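Local coordinates for beta-galactosidase (Marinomonas sp. ef1, PDB 6Y2K), which hydrolyses beta-galactosides, releasing terminal non-reducing beta-D-galactose, as a cold-active family GH42 glycosidase that works as a hexamer, at the interface of chains A and B. Numbering follows the deposited sequence. Chains: chain A/B, beta-galactosidase.

The interface of chains A and B. Residues chain A 11, 37, 353, 359-362; chain B 179, 181-183.
B:Phe182 and B:Trp183 reach into chain A, and B:Phe182 has the largest buried surface of this patch. Its CG is anti to the backbone N (chi1 -171°), which carries the ring in among A:His11, A:Gln361 and A:Glu362. The carboxylate carbon of A:Glu362 meets CZ edge-on, in the ring plane. CE1 of A:His11 touches CD1 of B:Phe182 at 3.9 Å, while its CD2 packs on CG1 of B:Val181. A:Phe359 rests its CE1 on that methyl too, and its CD1 faces B:Gly179.

B:Trp183 points its CD1 over the centre of the A:Phe37 ring, edge-to-face, with planes 57° apart. The amide of A:Gln361 lies against CZ3 at the other end of the indole. Its chain bends at chi2 (86°), which sets the amide across the rims of both rings, OE1 3.3 Å from B:Phe182 CD2 and NE2 toward B:Trp183.

No direct polar bond crosses here; waters bridge instead. One links B:Trp183 NE1 to A:Glu362 OE2. Another joins A:His11 NE2 to the carbonyl oxygen of B:Val181.

Behind this shell, A:Arg353 NH2 donates to A:His11 ND1 at 2.8 Å and helps set the imidazole's rotation. Within chain B the two rings pack together, CE2 of B:Phe182 over the indole's centre. Both residues begin 3-10 helix 182-184, just after helix 171-178. The chain A residues lie in 3-10 helix 9-11 and loops of the GH42 catalytic barrel, several just past strands 2-6, 29-34 and 348-352. The patch belongs to a contact between hexamer subunits.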
loop_
_atom_site.group_PDB
_atom_site.type_symbol
_atom_site.label_atom_id
_atom_site.label_comp_id
_atom_site.label_asym_id
_atom_site.label_seq_id
_atom_site.Cartn_x
_atom_site.Cartn_y
_atom_site.Cartn_z
ATOM N N HIS A 11 -10.519 -21.710 -49.198
ATOM C CA HIS A 11 -10.765 -22.423 -47.935
ATOM C C HIS A 11 -12.141 -23.073 -47.818
ATOM O O HIS A 11 -12.383 -23.802 -46.849
ATOM C CB HIS A 11 -10.560 -21.484 -46.749
ATOM C CG HIS A 11 -9.161 -20.967 -46.624
ATOM N ND1 HIS A 11 -8.796 -20.041 -45.676
ATOM C CD2 HIS A 11 -8.042 -21.238 -47.335
ATOM C CE1 HIS A 11 -7.515 -19.752 -45.816
ATOM N NE2 HIS A 11 -7.031 -20.472 -46.812
ATOM N N PHE A 37 -2.490 -15.709 -50.238
ATOM C CA PHE A 37 -1.882 -16.929 -49.685
ATOM C C PHE A 37 -2.114 -18.183 -50.541
ATOM O O PHE A 37 -1.982 -19.306 -50.037
ATOM C CB PHE A 37 -2.392 -17.183 -48.255
ATOM C CG PHE A 37 -2.087 -16.071 -47.278
ATOM C CD1 PHE A 37 -0.788 -15.618 -47.093
ATOM C CD2 PHE A 37 -3.095 -15.524 -46.494
ATOM C CE1 PHE A 37 -0.502 -14.607 -46.180
ATOM C CE2 PHE A 37 -2.813 -14.534 -45.566
ATOM C CZ PHE A 37 -1.518 -14.072 -45.409
ATOM N N ARG A 353 -11.453 -11.995 -40.955
ATOM C CA ARG A 353 -11.835 -12.367 -42.313
ATOM C C ARG A 353 -13.351 -12.475 -42.448
ATOM O O ARG A 353 -14.091 -12.162 -41.516
ATOM C CB ARG A 353 -11.177 -13.689 -42.711
ATOM C CG ARG A 353 -10.859 -14.602 -41.538
ATOM C CD ARG A 353 -9.940 -15.739 -41.956
ATOM N NE ARG A 353 -10.585 -16.642 -42.905
ATOM C CZ ARG A 353 -9.985 -17.685 -43.470
ATOM N NH1 ARG A 353 -8.720 -17.960 -43.183
ATOM N NH2 ARG A 353 -10.649 -18.453 -44.323
ATOM N N PHE A 359 -9.435 -24.451 -39.338
ATOM C CA PHE A 359 -8.110 -25.088 -39.374
ATOM C C PHE A 359 -6.993 -24.042 -39.357
ATOM O O PHE A 359 -7.232 -22.856 -39.600
ATOM C CB PHE A 359 -7.959 -25.985 -40.627
ATOM C CG PHE A 359 -8.371 -25.312 -41.910
ATOM C CD1 PHE A 359 -7.530 -24.403 -42.543
ATOM C CD2 PHE A 359 -9.628 -25.557 -42.459
ATOM C CE1 PHE A 359 -7.921 -23.765 -43.705
ATOM C CE2 PHE A 359 -10.020 -24.928 -43.629
ATOM C CZ PHE A 359 -9.164 -24.027 -44.248
ATOM N N GLY A 360 -5.775 -24.510 -39.082
ATOM C CA GLY A 360 -4.566 -23.681 -39.158
ATOM C C GLY A 360 -4.308 -22.799 -37.949
ATOM O O GLY A 360 -5.057 -22.840 -36.954
ATOM N N GLN A 361 -3.250 -21.989 -38.055
ATOM C CA GLN A 361 -2.732 -21.151 -36.957
ATOM C C GLN A 361 -3.767 -20.160 -36.401
ATOM O O GLN A 361 -3.763 -19.844 -35.206
ATOM C CB GLN A 361 -1.489 -20.356 -37.427
ATOM C CG GLN A 361 -0.192 -21.145 -37.582
ATOM C CD GLN A 361 -0.003 -21.838 -38.939
ATOM O OE1 GLN A 361 -0.975 -22.223 -39.605
ATOM N NE2 GLN A 361 1.260 -22.011 -39.344
ATOM N N GLU A 362 -4.634 -19.663 -37.281
ATOM C CA GLU A 362 -5.608 -18.619 -36.954
ATOM C C GLU A 362 -7.037 -19.151 -36.817
ATOM O O GLU A 362 -7.996 -18.392 -36.966
ATOM C CB GLU A 362 -5.533 -17.506 -38.011
ATOM C CG GLU A 362 -4.214 -16.748 -37.968
ATOM C CD GLU A 362 -4.073 -15.667 -39.025
ATOM O OE1 GLU A 362 -3.100 -14.882 -38.917
ATOM O OE2 GLU A 362 -4.914 -15.600 -39.959
ATOM N N GLY B 179 -5.105 -28.872 -42.721
ATOM C CA GLY B 179 -5.565 -27.627 -43.340
ATOM C C GLY B 179 -4.452 -26.828 -44.014
ATOM O O GLY B 179 -4.432 -25.593 -43.947
ATOM N N VAL B 181 -3.809 -25.888 -46.939
ATOM C CA VAL B 181 -4.172 -24.795 -47.855
ATOM C C VAL B 181 -3.854 -23.421 -47.238
ATOM O O VAL B 181 -3.451 -22.481 -47.944
ATOM C CB VAL B 181 -5.659 -24.879 -48.285
ATOM C CG1 VAL B 181 -6.605 -24.645 -47.108
ATOM C CG2 VAL B 181 -5.940 -23.894 -49.418
ATOM N N PHE B 182 -4.018 -23.328 -45.917
ATOM C CA PHE B 182 -3.692 -22.129 -45.150
ATOM C C PHE B 182 -2.203 -21.774 -45.279
ATOM O O PHE B 182 -1.328 -22.635 -45.126
ATOM C CB PHE B 182 -4.080 -22.348 -43.677
ATOM C CG PHE B 182 -3.987 -21.116 -42.826
ATOM C CD1 PHE B 182 -4.954 -20.121 -42.916
ATOM C CD2 PHE B 182 -2.938 -20.953 -41.924
ATOM C CE1 PHE B 182 -4.873 -18.975 -42.140
ATOM C CE2 PHE B 182 -2.858 -19.818 -41.128
ATOM C CZ PHE B 182 -3.827 -18.827 -41.233
ATOM N N TRP B 183 -1.933 -20.507 -45.595
ATOM C CA TRP B 183 -0.575 -20.006 -45.824
ATOM C C TRP B 183 0.268 -20.853 -46.795
ATOM O O TRP B 183 1.488 -20.937 -46.659
ATOM C CB TRP B 183 0.170 -19.818 -44.481
ATOM C CG TRP B 183 -0.400 -18.762 -43.573
ATOM C CD1 TRP B 183 -1.352 -17.829 -43.879
ATOM C CD2 TRP B 183 -0.005 -18.496 -42.216
ATOM N NE1 TRP B 183 -1.594 -17.023 -42.789
ATOM C CE2 TRP B 183 -0.782 -17.407 -41.758
ATOM C CE3 TRP B 183 0.908 -19.091 -41.337
ATOM C CZ2 TRP B 183 -0.677 -16.905 -40.466
ATOM C CZ3 TRP B 183 1.023 -18.582 -40.054
ATOM C CH2 TRP B 183 0.232 -17.501 -39.630
HETATM O O HOH W 1 -4.108 -15.377 -42.490
HETATM O O HOH W 2 -4.842 -19.769 -48.554
#